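Local coordinates for type-iv like pilin ttha1222 (Thermus thermophilus, PDB 5G2F), which is the globular part of a longer type IV pilin-like protein linked to natural competence, whose exact role is unknown but which probably serves in pilus-associated DNA uptake, at residues Thr31-Leu37 with Ala49-Tyr54; Val14-Glu19 with Asp59-Glu63; Ala2-Ala6 with Leu66-Leu71; Ala6-Tyr10 with Gly41-Val47. All coordinates share one frame; numbering follows the deposited sequence.

Interaction 1 of 4, residues Thr31-Leu37 with Ala49-Tyr54; sequences THLTDCL and ACTITY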
loop_
_atom_site.group_PDB
_atom_site.type_symbol
_atom_site.label_atom_id
_atom_site.label_comp_id
_atom_site.label_asym_id
_atom_site.label_seq_id
_atom_site.Cartn_x
_atom_site.Cartn_y
_atom_site.Cartn_z
ATOM N N THR A 31 -3.095 -0.479 10.065
ATOM C CA THR A 31 -3.694 -1.691 9.495
ATOM C C THR A 31 -4.264 -1.516 8.074
ATOM O O THR A 31 -5.001 -2.357 7.583
ATOM C CB THR A 31 -4.815 -2.177 10.479
ATOM O OG1 THR A 31 -5.754 -1.129 10.625
ATOM C CG2 THR A 31 -4.244 -2.551 11.789
ATOM N N HIS A 32 -3.914 -0.436 7.378
ATOM C CA HIS A 32 -4.389 -0.241 5.982
ATOM C C HIS A 32 -3.304 -0.503 4.936
ATOM O O HIS A 32 -3.537 -0.433 3.746
ATOM C CB HIS A 32 -5.003 1.134 5.854
ATOM C CG HIS A 32 -6.083 1.374 6.862
ATOM N ND1 HIS A 32 -7.330 0.787 6.768
ATOM C CD2 HIS A 32 -6.091 2.087 8.014
ATOM C CE1 HIS A 32 -8.068 1.155 7.802
ATOM N NE2 HIS A 32 -7.343 1.951 8.568
ATOM N N LEU A 33 -2.095 -0.833 5.375
ATOM C CA LEU A 33 -1.040 -1.166 4.393
ATOM C C LEU A 33 -1.152 -2.675 4.091
ATOM O O LEU A 33 -0.575 -3.512 4.813
ATOM C CB LEU A 33 0.308 -0.795 4.982
ATOM C CG LEU A 33 1.549 -0.966 4.098
ATOM C CD1 LEU A 33 1.445 -0.259 2.754
ATOM C CD2 LEU A 33 2.789 -0.486 4.826
ATOM N N THR A 34 -1.925 -3.023 3.066
ATOM C CA THR A 34 -2.305 -4.411 2.863
ATOM C C THR A 34 -1.615 -5.115 1.709
ATOM O O THR A 34 -1.904 -6.291 1.399
ATOM C CB THR A 34 -3.818 -4.520 2.646
ATOM O OG1 THR A 34 -4.181 -3.536 1.681
ATOM C CG2 THR A 34 -4.569 -4.277 3.958
ATOM N N ASP A 35 -0.768 -4.403 0.975
ATOM C CA ASP A 35 0.024 -5.140 0.004
ATOM C C ASP A 35 1.471 -4.851 0.193
ATOM O O ASP A 35 1.867 -3.814 0.719
ATOM C CB ASP A 35 -0.374 -4.856 -1.411
ATOM C CG ASP A 35 0.310 -3.608 -1.936
ATOM O OD1 ASP A 35 -0.283 -2.559 -1.671
ATOM O OD2 ASP A 35 1.450 -3.687 -2.494
ATOM N N CYS A 36 2.266 -5.807 -0.228
ATOM C CA CYS A 36 3.697 -5.708 -0.084
ATOM C C CYS A 36 4.402 -5.921 -1.423
ATOM O O CYS A 36 5.529 -6.373 -1.459
ATOM C CB CYS A 36 4.199 -6.649 1.017
ATOM S SG CYS A 36 3.394 -8.255 1.174
ATOM N N LEU A 37 3.732 -5.599 -2.529
ATOM C CA LEU A 37 4.437 -5.603 -3.817
ATOM C C LEU A 37 5.362 -4.388 -3.938
ATOM O O LEU A 37 6.351 -4.417 -4.699
ATOM C CB LEU A 37 3.482 -5.653 -5.001
ATOM C CG LEU A 37 2.770 -6.986 -5.207
ATOM C CD1 LEU A 37 1.729 -6.839 -6.302
ATOM C CD2 LEU A 37 3.740 -8.138 -5.515
ATOM N N ALA A 49 2.979 -11.949 -6.009
ATOM C CA ALA A 49 1.846 -11.438 -5.259
ATOM C C ALA A 49 2.292 -11.372 -3.784
ATOM O O ALA A 49 3.138 -12.166 -3.363
ATOM C CB ALA A 49 0.627 -12.329 -5.401
ATOM N N CYS A 50 1.808 -10.369 -3.069
ATOM C CA CYS A 50 2.189 -10.157 -1.688
ATOM C C CYS A 50 1.121 -9.356 -0.963
ATOM O O CYS A 50 0.883 -8.195 -1.285
ATOM C CB CYS A 50 3.551 -9.467 -1.614
ATOM S SG CYS A 50 4.426 -9.561 -0.017
ATOM N N THR A 51 0.481 -9.963 0.028
ATOM C CA THR A 51 -0.607 -9.306 0.741
ATOM C C THR A 51 -0.360 -9.389 2.240
ATOM O O THR A 51 0.225 -10.380 2.727
ATOM C CB THR A 51 -1.990 -9.956 0.465
ATOM O OG1 THR A 51 -1.961 -11.299 0.906
ATOM C CG2 THR A 51 -2.309 -9.969 -0.979
ATOM N N ILE A 52 -0.817 -8.371 2.950
ATOM C CA ILE A 52 -0.703 -8.348 4.402
ATOM C C ILE A 52 -2.109 -8.308 4.946
ATOM O O ILE A 52 -2.901 -7.450 4.534
ATOM C CB ILE A 52 0.078 -7.117 4.903
ATOM C CG1 ILE A 52 1.457 -7.065 4.243
ATOM C CG2 ILE A 52 0.154 -7.146 6.434
ATOM C CD1 ILE A 52 2.143 -5.686 4.335
ATOM N N THR A 53 -2.422 -9.237 5.826
ATOM C CA THR A 53 -3.699 -9.305 6.482
ATOM C C THR A 53 -3.516 -8.988 7.964
ATOM O O THR A 53 -2.723 -9.655 8.661
ATOM C CB THR A 53 -4.299 -10.716 6.318
ATOM O OG1 THR A 53 -4.482 -10.997 4.922
ATOM C CG2 THR A 53 -5.670 -10.856 7.030
ATOM N N TYR A 54 -4.302 -8.037 8.481
ATOM C CA TYR A 54 -4.269 -7.740 9.915
ATOM C C TYR A 54 -5.422 -8.442 10.633
ATOM O O TYR A 54 -6.589 -8.233 10.292
ATOM C CB TYR A 54 -4.292 -6.211 10.136
ATOM C CG TYR A 54 -3.173 -5.503 9.417
ATOM C CD1 TYR A 54 -3.271 -5.140 8.044
ATOM C CD2 TYR A 54 -1.973 -5.280 10.048
ATOM C CE1 TYR A 54 -2.215 -4.530 7.371
ATOM C CE2 TYR A 54 -0.920 -4.662 9.399
ATOM C CZ TYR A 54 -1.031 -4.282 8.067
ATOM O OH TYR A 54 0.031 -3.700 7.420
#

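Interaction 2 of 4, residues Val14-Glu19 with Asp59-Glu63; sequences VALALE and DYVIE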
loop_
_atom_site.group_PDB
_atom_site.type_symbol
_atom_site.label_atom_id
_atom_site.label_comp_id
_atom_site.label_asym_id
_atom_site.label_seq_id
_atom_site.Cartn_x
_atom_site.Cartn_y
_atom_site.Cartn_z
ATOM N N VAL A 14 9.766 -7.635 4.901
ATOM C CA VAL A 14 8.456 -7.003 5.045
ATOM C C VAL A 14 8.043 -6.988 6.520
ATOM O O VAL A 14 7.662 -5.963 7.070
ATOM C CB VAL A 14 7.380 -7.696 4.182
ATOM C CG1 VAL A 14 5.993 -7.145 4.443
ATOM C CG2 VAL A 14 7.723 -7.539 2.709
ATOM N N ALA A 15 8.149 -8.152 7.164
ATOM C CA ALA A 15 7.836 -8.261 8.598
ATOM C C ALA A 15 8.667 -7.299 9.458
ATOM O O ALA A 15 8.107 -6.595 10.294
ATOM C CB ALA A 15 8.063 -9.678 9.083
ATOM N N LEU A 16 9.980 -7.295 9.258
ATOM C CA LEU A 16 10.861 -6.355 9.997
ATOM C C LEU A 16 10.451 -4.899 9.793
ATOM O O LEU A 16 10.390 -4.126 10.742
ATOM C CB LEU A 16 12.318 -6.506 9.598
ATOM C CG LEU A 16 13.002 -7.767 10.111
ATOM C CD1 LEU A 16 14.299 -8.018 9.355
ATOM C CD2 LEU A 16 13.265 -7.670 11.608
ATOM N N ALA A 17 10.084 -4.560 8.571
ATOM C CA ALA A 17 9.583 -3.213 8.296
ATOM C C ALA A 17 8.274 -2.890 9.031
ATOM O O ALA A 17 8.090 -1.781 9.571
ATOM C CB ALA A 17 9.412 -3.020 6.791
ATOM N N LEU A 18 7.354 -3.845 9.062
ATOM C CA LEU A 18 6.108 -3.665 9.772
ATOM C C LEU A 18 6.328 -3.506 11.303
ATOM O O LEU A 18 5.694 -2.686 11.963
ATOM C CB LEU A 18 5.159 -4.869 9.492
ATOM C CG LEU A 18 4.518 -4.911 8.125
ATOM C CD1 LEU A 18 3.697 -6.165 7.940
ATOM C CD2 LEU A 18 3.606 -3.701 7.857
ATOM N N GLU A 19 7.225 -4.309 11.856
ATOM C CA GLU A 19 7.584 -4.202 13.261
ATOM C C GLU A 19 8.031 -2.782 13.621
ATOM O O GLU A 19 7.681 -2.262 14.699
ATOM C CB GLU A 19 8.657 -5.230 13.638
ATOM C CG GLU A 19 8.212 -6.701 13.591
ATOM C CD GLU A 19 7.026 -7.028 14.486
ATOM O OE1 GLU A 19 7.071 -6.711 15.712
ATOM O OE2 GLU A 19 6.040 -7.561 13.933
ATOM N N ASP A 59 -1.478 -8.216 15.247
ATOM C CA ASP A 59 -1.042 -9.433 14.565
ATOM C C ASP A 59 -1.349 -9.349 13.072
ATOM O O ASP A 59 -2.420 -8.976 12.674
ATOM C CB ASP A 59 -1.748 -10.715 15.118
ATOM C CG ASP A 59 -1.542 -10.944 16.602
ATOM O OD1 ASP A 59 -0.448 -10.610 17.154
ATOM O OD2 ASP A 59 -2.508 -11.497 17.187
ATOM N N TYR A 60 -0.388 -9.768 12.267
ATOM C CA TYR A 60 -0.560 -9.787 10.826
ATOM C C TYR A 60 -0.074 -11.103 10.239
ATOM O O TYR A 60 0.709 -11.846 10.868
ATOM C CB TYR A 60 0.199 -8.610 10.141
ATOM C CG TYR A 60 1.650 -8.526 10.452
ATOM C CD1 TYR A 60 2.595 -9.248 9.722
ATOM C CD2 TYR A 60 2.106 -7.794 11.524
ATOM C CE1 TYR A 60 3.937 -9.195 10.039
ATOM C CE2 TYR A 60 3.456 -7.718 11.822
ATOM C CZ TYR A 60 4.362 -8.406 11.079
ATOM O OH TYR A 60 5.700 -8.422 11.432
ATOM N N VAL A 61 -0.498 -11.332 8.988
ATOM C CA VAL A 61 -0.068 -12.445 8.211
ATOM C C VAL A 61 0.336 -11.922 6.849
ATOM O O VAL A 61 -0.441 -11.185 6.213
ATOM C CB VAL A 61 -1.202 -13.479 8.019
ATOM C CG1 VAL A 61 -0.686 -14.704 7.284
ATOM C CG2 VAL A 61 -1.745 -13.917 9.365
ATOM N N ILE A 62 1.538 -12.277 6.427
ATOM C CA ILE A 62 1.997 -11.942 5.082
ATOM C C ILE A 62 1.898 -13.183 4.219
ATOM O O ILE A 62 2.411 -14.245 4.603
ATOM C CB ILE A 62 3.483 -11.484 5.093
ATOM C CG1 ILE A 62 3.662 -10.284 6.030
ATOM C CG2 ILE A 62 3.955 -11.174 3.694
ATOM C CD1 ILE A 62 5.098 -10.057 6.463
ATOM N N GLU A 63 1.298 -13.049 3.050
ATOM C CA GLU A 63 1.213 -14.138 2.075
ATOM C C GLU A 63 1.857 -13.711 0.803
ATOM O O GLU A 63 1.505 -12.646 0.266
ATOM C CB GLU A 63 -0.236 -14.443 1.745
ATOM C CG GLU A 63 -1.035 -15.071 2.859
ATOM C CD GLU A 63 -2.499 -15.115 2.486
ATOM O OE1 GLU A 63 -2.916 -16.091 1.804
ATOM O OE2 GLU A 63 -3.225 -14.140 2.815
#

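Interaction 3 of 4, residues Ala2-Ala6 with Leu66-Leu71; sequences ANLAA and LDGAAL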
loop_
_atom_site.group_PDB
_atom_site.type_symbol
_atom_site.label_atom_id
_atom_site.label_comp_id
_atom_site.label_asym_id
_atom_site.label_seq_id
_atom_site.Cartn_x
_atom_site.Cartn_y
_atom_site.Cartn_z
ATOM N N ALA A 2 17.902 -19.911 -6.215
ATOM C CA ALA A 2 17.506 -19.847 -4.793
ATOM C C ALA A 2 16.288 -18.946 -4.639
ATOM O O ALA A 2 16.291 -18.033 -3.812
ATOM C CB ALA A 2 18.666 -19.321 -3.958
ATOM N N ASN A 3 15.264 -19.179 -5.455
ATOM C CA ASN A 3 14.073 -18.316 -5.471
ATOM C C ASN A 3 13.258 -18.423 -4.193
ATOM O O ASN A 3 12.785 -17.412 -3.689
ATOM C CB ASN A 3 13.167 -18.647 -6.655
ATOM C CG ASN A 3 13.673 -18.066 -7.961
ATOM O OD1 ASN A 3 14.282 -17.015 -7.991
ATOM N ND2 ASN A 3 13.440 -18.779 -9.043
ATOM N N LEU A 4 13.067 -19.644 -3.704
ATOM C CA LEU A 4 12.375 -19.819 -2.449
ATOM C C LEU A 4 13.115 -19.032 -1.388
ATOM O O LEU A 4 12.502 -18.276 -0.633
ATOM C CB LEU A 4 12.281 -21.294 -2.060
ATOM C CG LEU A 4 11.683 -21.519 -0.658
ATOM C CD1 LEU A 4 10.277 -20.930 -0.505
ATOM C CD2 LEU A 4 11.685 -23.011 -0.317
ATOM N N ALA A 5 14.438 -19.163 -1.337
ATOM C CA ALA A 5 15.209 -18.368 -0.372
ATOM C C ALA A 5 15.039 -16.863 -0.578
ATOM O O ALA A 5 14.903 -16.121 0.406
ATOM C CB ALA A 5 16.676 -18.752 -0.374
ATOM N N ALA A 6 15.006 -16.407 -1.827
ATOM C CA ALA A 6 14.875 -14.971 -2.077
ATOM C C ALA A 6 13.507 -14.481 -1.627
ATOM O O ALA A 6 13.383 -13.398 -1.056
ATOM C CB ALA A 6 15.123 -14.643 -3.550
ATOM N N LEU A 66 5.109 -17.126 -5.114
ATOM C CA LEU A 66 6.381 -17.169 -5.784
ATOM C C LEU A 66 6.247 -17.926 -7.096
ATOM O O LEU A 66 5.552 -18.946 -7.193
ATOM C CB LEU A 66 7.425 -17.886 -4.928
ATOM C CG LEU A 66 7.545 -17.459 -3.470
ATOM C CD1 LEU A 66 8.641 -18.246 -2.770
ATOM C CD2 LEU A 66 7.810 -15.959 -3.390
ATOM N N ASP A 67 6.908 -17.452 -8.126
ATOM C CA ASP A 67 7.027 -18.358 -9.277
ATOM C C ASP A 67 8.456 -18.836 -9.514
ATOM O O ASP A 67 9.427 -18.150 -9.207
ATOM C CB ASP A 67 6.387 -17.818 -10.559
ATOM C CG ASP A 67 7.102 -16.652 -11.111
ATOM O OD1 ASP A 67 7.934 -16.072 -10.387
ATOM O OD2 ASP A 67 6.845 -16.336 -12.294
ATOM N N GLY A 68 8.558 -20.036 -10.069
ATOM C CA GLY A 68 9.844 -20.641 -10.363
ATOM C C GLY A 68 10.615 -20.980 -9.097
ATOM O O GLY A 68 11.851 -21.049 -9.093
ATOM N N ALA A 69 9.875 -21.244 -8.031
ATOM C CA ALA A 69 10.473 -21.518 -6.736
ATOM C C ALA A 69 10.122 -22.923 -6.253
ATOM O O ALA A 69 9.144 -23.523 -6.705
ATOM C CB ALA A 69 9.999 -20.488 -5.715
ATOM N N ALA A 70 10.918 -23.434 -5.321
ATOM C CA ALA A 70 10.676 -24.771 -4.757
ATOM C C ALA A 70 9.335 -24.879 -4.009
ATOM O O ALA A 70 8.822 -25.978 -3.800
ATOM C CB ALA A 70 11.825 -25.167 -3.842
ATOM N N LEU A 71 8.798 -23.746 -3.560
ATOM C CA LEU A 71 7.401 -23.668 -3.099
ATOM C C LEU A 71 6.673 -22.554 -3.864
ATOM O O LEU A 71 7.299 -21.654 -4.405
ATOM C CB LEU A 71 7.280 -23.415 -1.578
ATOM C CG LEU A 71 7.168 -24.481 -0.500
ATOM C CD1 LEU A 71 8.373 -25.394 -0.524
ATOM C CD2 LEU A 71 7.024 -23.807 0.858
HETATM O O HOH W 1 13.388 -22.429 -5.073
#

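Interaction 4 of 4, residues Ala6-Tyr10 with Gly41-Val47; sequences AGQSY and GQRPKTV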
loop_
_atom_site.group_PDB
_atom_site.type_symbol
_atom_site.label_atom_id
_atom_site.label_comp_id
_atom_site.label_asym_id
_atom_site.label_seq_id
_atom_site.Cartn_x
_atom_site.Cartn_y
_atom_site.Cartn_z
ATOM N N ALA A 6 15.006 -16.407 -1.827
ATOM C CA ALA A 6 14.875 -14.971 -2.077
ATOM C C ALA A 6 13.507 -14.481 -1.627
ATOM O O ALA A 6 13.383 -13.398 -1.056
ATOM C CB ALA A 6 15.123 -14.643 -3.550
ATOM N N GLY A 7 12.474 -15.282 -1.872
ATOM C CA GLY A 7 11.105 -14.898 -1.476
ATOM C C GLY A 7 10.960 -14.894 0.023
ATOM O O GLY A 7 10.383 -13.976 0.595
ATOM N N GLN A 8 11.510 -15.924 0.666
ATOM C CA GLN A 8 11.537 -15.978 2.118
ATOM C C GLN A 8 12.229 -14.787 2.753
ATOM O O GLN A 8 11.686 -14.153 3.669
ATOM C CB GLN A 8 12.195 -17.271 2.592
ATOM C CG GLN A 8 11.336 -18.511 2.403
ATOM C CD GLN A 8 12.089 -19.810 2.692
ATOM O OE1 GLN A 8 13.297 -19.913 2.446
ATOM N NE2 GLN A 8 11.373 -20.822 3.188
ATOM N N SER A 9 13.406 -14.458 2.252
ATOM C CA SER A 9 14.141 -13.291 2.712
ATOM C C SER A 9 13.331 -11.995 2.538
ATOM O O SER A 9 13.302 -11.132 3.429
ATOM C CB SER A 9 15.500 -13.257 1.969
ATOM O OG SER A 9 16.269 -12.124 2.335
ATOM N N TYR A 10 12.635 -11.847 1.415
ATOM C CA TYR A 10 11.795 -10.660 1.197
ATOM C C TYR A 10 10.673 -10.552 2.209
ATOM O O TYR A 10 10.454 -9.505 2.812
ATOM C CB TYR A 10 11.214 -10.670 -0.217
ATOM C CG TYR A 10 10.398 -9.475 -0.530
ATOM C CD1 TYR A 10 11.006 -8.223 -0.675
ATOM C CD2 TYR A 10 9.025 -9.553 -0.646
ATOM C CE1 TYR A 10 10.259 -7.097 -0.942
ATOM C CE2 TYR A 10 8.267 -8.428 -0.916
ATOM C CZ TYR A 10 8.891 -7.201 -1.095
ATOM O OH TYR A 10 8.128 -6.058 -1.331
ATOM N N GLY A 41 11.461 -2.193 -0.005
ATOM C CA GLY A 41 12.798 -2.422 -0.490
ATOM C C GLY A 41 12.708 -3.157 -1.799
ATOM O O GLY A 41 11.648 -3.232 -2.419
ATOM N N GLN A 42 13.848 -3.659 -2.250
ATOM C CA GLN A 42 13.918 -4.365 -3.513
ATOM C C GLN A 42 13.123 -5.667 -3.410
ATOM O O GLN A 42 13.370 -6.461 -2.534
ATOM C CB GLN A 42 15.379 -4.656 -3.832
ATOM C CG GLN A 42 15.595 -5.528 -5.064
ATOM C CD GLN A 42 15.232 -4.854 -6.379
ATOM O OE1 GLN A 42 15.281 -3.620 -6.510
ATOM N NE2 GLN A 42 14.870 -5.672 -7.366
ATOM N N ARG A 43 12.168 -5.871 -4.304
ATOM C CA ARG A 43 11.371 -7.098 -4.336
ATOM C C ARG A 43 11.926 -8.052 -5.400
ATOM O O ARG A 43 11.976 -7.697 -6.575
ATOM C CB ARG A 43 9.891 -6.786 -4.629
ATOM C CG ARG A 43 9.030 -8.041 -4.735
ATOM C CD ARG A 43 7.529 -7.786 -4.884
ATOM N NE ARG A 43 7.213 -6.795 -5.908
ATOM C CZ ARG A 43 7.172 -7.055 -7.208
ATOM N NH1 ARG A 43 7.447 -8.262 -7.673
ATOM N NH2 ARG A 43 6.882 -6.080 -8.051
ATOM N N PRO A 44 12.372 -9.256 -5.012
ATOM C CA PRO A 44 12.834 -10.196 -6.056
ATOM C C PRO A 44 11.709 -10.538 -7.047
ATOM O O PRO A 44 10.547 -10.583 -6.668
ATOM C CB PRO A 44 13.266 -11.447 -5.263
ATOM C CG PRO A 44 13.407 -10.993 -3.847
ATOM C CD PRO A 44 12.495 -9.821 -3.659
ATOM N N LYS A 45 12.037 -10.784 -8.308
ATOM C CA LYS A 45 10.989 -10.929 -9.322
ATOM C C LYS A 45 10.208 -12.223 -9.118
ATOM O O LYS A 45 9.071 -12.327 -9.552
ATOM C CB LYS A 45 11.550 -10.788 -10.748
ATOM C CG LYS A 45 12.580 -11.820 -11.128
ATOM C CD LYS A 45 13.079 -11.613 -12.567
ATOM C CE LYS A 45 14.395 -12.341 -12.790
ATOM N NZ LYS A 45 14.300 -13.756 -12.328
ATOM N N THR A 46 10.774 -13.182 -8.390
ATOM C CA THR A 46 10.019 -14.384 -8.012
ATOM C C THR A 46 8.725 -14.059 -7.239
ATOM O O THR A 46 7.743 -14.805 -7.323
ATOM C CB THR A 46 10.880 -15.422 -7.225
ATOM O OG1 THR A 46 10.131 -16.631 -7.035
ATOM C CG2 THR A 46 11.305 -14.910 -5.854
ATOM N N VAL A 47 8.719 -12.963 -6.487
ATOM C CA VAL A 47 7.525 -12.585 -5.737
ATOM C C VAL A 47 6.522 -11.899 -6.660
ATOM O O VAL A 47 6.720 -10.758 -7.071
ATOM C CB VAL A 47 7.842 -11.669 -4.558
ATOM C CG1 VAL A 47 6.573 -11.360 -3.784
ATOM C CG2 VAL A 47 8.877 -12.327 -3.641
HETATM O O HOH W 2 8.947 -3.556 -2.259
#

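Interaction 1 of 4, residues Thr31-Leu37 with Ala49-Tyr54
The backbone oxygen of Leu33 is held by the phenol of Tyr54, whose OH donates to it at 2.7 Å with the donor tilted 23° from the carbonyl plane. Ile52 CD1 also comes to 3.5 Å from Leu33 O. While its hydroxyl is fixed in this way, the Tyr54 ring turns one face to Thr31: CA of Thr31 stands 3.7 Å from the ring centroid and only 7° off the normal, a CH-pi contact over the middle of the ring. At the rim of that ring, near its plane, lies the CG2 methyl of Thr34. Two nearly straight backbone bonds, Ile52 N to Thr34 O at 2.8 Å and Cys36 N to Cys50 O at 3.0 Å, flank a single antiparallel bridge between Asp35 and Thr51. Residues 31-37 thus run along the edge of strand 47-54, opposite its sheet neighbour 60-66, and the Cys36-Cys50 disulfide ties this connection to the pilin sheet covalently. Its SG-SG bond of 2.0 Å has a chi3 of -91°, close to the relaxed right-angle value, and Cys36 SG also packs on Ile52 CG1. Asp35 OD2 accepts from Leu37 N, forming an Asx turn, whereas OD1 makes a salt bridge with Arg12 of the second subunit. At the end of the turn, Leu37 CD2 lies 3.8 Å from Ala49 CA.

Interaction 2 of 4, residues Val14-Glu19 with Asp59-Glu63
Tyr60 and Glu19 supply the one hydrogen bond of this contact: Tyr60 OH donates to Glu19 OE2 at 2.7 Å, using the anti lone pair of the carboxylate, away from its other oxygen. Glu19 reaches the phenol through a chain bent at chi2, and its carboxylate plane is turned 38° from the ring. The other carboxylate oxygen, OE1, is engaged by Arg22 in a salt bridge.

The aromatic component is a CH-pi contact. Leu18 CD1 sits over the centre of one face of Tyr60, 3.7 Å from the centroid and 13° off the normal. Apolar packing completes the interface, with the CD1 methyl of Ile62 meeting Val14 CG1 at 3.7 Å and Ala15 CB at 4.0 Å. The axes of helix 14-19 and strand 60-63 approach to 10.2 Å at 151°, so the helix runs roughly antiparallel to the strand as it packs on a face of the sheet, the helix-on-antiparallel-sheet (alpha+beta) arrangement of pilin globular domains.

Because Arg22 grips one oxygen and the phenol the other, the carboxylate is fixed in its rotation, and the nearby positive charge would be expected to favour its ionised form at the border of an otherwise apolar, buried contact.

Interaction 3 of 4, residues Ala2-Ala6 with Leu66-Leu71
With CG placed beside its backbone N and opposite the carbonyl carbon (chi1 -78°), Asn3 brings its amide to the loop 66-71, where ND2 donates to Gly68 O at 2.8 Å. The bond is nearly straight, 170° at the hydrogen, and the acceptor lies in the amide plane, although the donor stands above the carbonyl plane of Gly68. Leu4, with CG opposite its own N (chi1 174°), instead puts its two methyls among Leu66, Ala70 and Leu71: CD1 meets Leu66 CD1 at 3.9 Å and Leu71 CB at 4.0 Å, while CD2 touches Ala70 CB at 4.1 Å. Between the two side chains, the Ala69 methyl fits against Asn3 CB and Leu4 N. A water accepts from both Leu4 N (3.1 Å) and Ala70 N (2.7 Å), joining the first turn of the helix to the loop. An alanine in place of Asn3 would lack the amide and would probably cost Gly68 O this donor, leaving the loop held here mainly by packing and the water. Gly68 itself has a positive phi, which suits glycine. The contact closes the N-terminal end of helix 3-19 against the connection between strands 60-66 and 73-77, with Val74 of the latter strand touching both Leu4 and Leu66.

Interaction 4 of 4, residues Ala6-Tyr10 with Gly41-Val47
Tyr10 lies with one ring face against the aliphatic part of Arg43. CG of Arg43 is 4.0 Å from the ring centroid and 20° off the normal, offset toward the rim, so the contact is CH-pi. It is not a guanidinium stack, for the guanidinium plane stands 83° from the ring. The Arg43 chain bends at chi3 (48°), which takes NH1 to Val47 O in a weak bond and NE to Leu37 O. Nearer the root of the tyrosine, Pro44 CD approaches Tyr10 CD1 at 3.7 Å, and the Val47 and Tyr10 side chains cross at about a right angle, with Val47 CG2 4.1 Å from Tyr10 CD2. The phenol oxygen receives a hydrogen bond from a water in the ring plane, which also donates to Gly41 O at 2.7 Å; the OH is bonded to Cys36 O as well. A leucine replacing Tyr10 would have neither ring nor hydroxyl, and would probably leave the Arg43 chain without its flat support and Cys36 O without this partner. One turn earlier, Pro44 CG packs on Ala6 CB at 4.0 Å, and Gly7 CA lies against Val47 CG2 at 4.0 Å. A type I turn, Pro44 to Val47, then leads the loop into strand 47-54; in this pilin domain the arrangement joins the N-terminal helix to the connection that enters the first strand of the sheet.

Helix 3-19 takes part in interactions 2, 3 and 4, which meet it at its C-terminal end, its start and the turns following that start. Interactions 1 and 2 have centres 8 Å apart and meet where strands 47-54 and 60-66 pair, Thr53 O lying 2.8 Å from Val61 N. Interaction 4 is joined to interaction 1 by Tyr10 OH, 2.6 Å from Cys36 O beside the disulfide, and to interaction 3 by Thr46 OG1, 2.7 Å from Asp67 O. Interactions 1 and 3 do not touch: their centres are about 20 Å apart and their nearest atoms about 6 Å. Interactions 1, 2 and 4 also have neighbours on the second subunit.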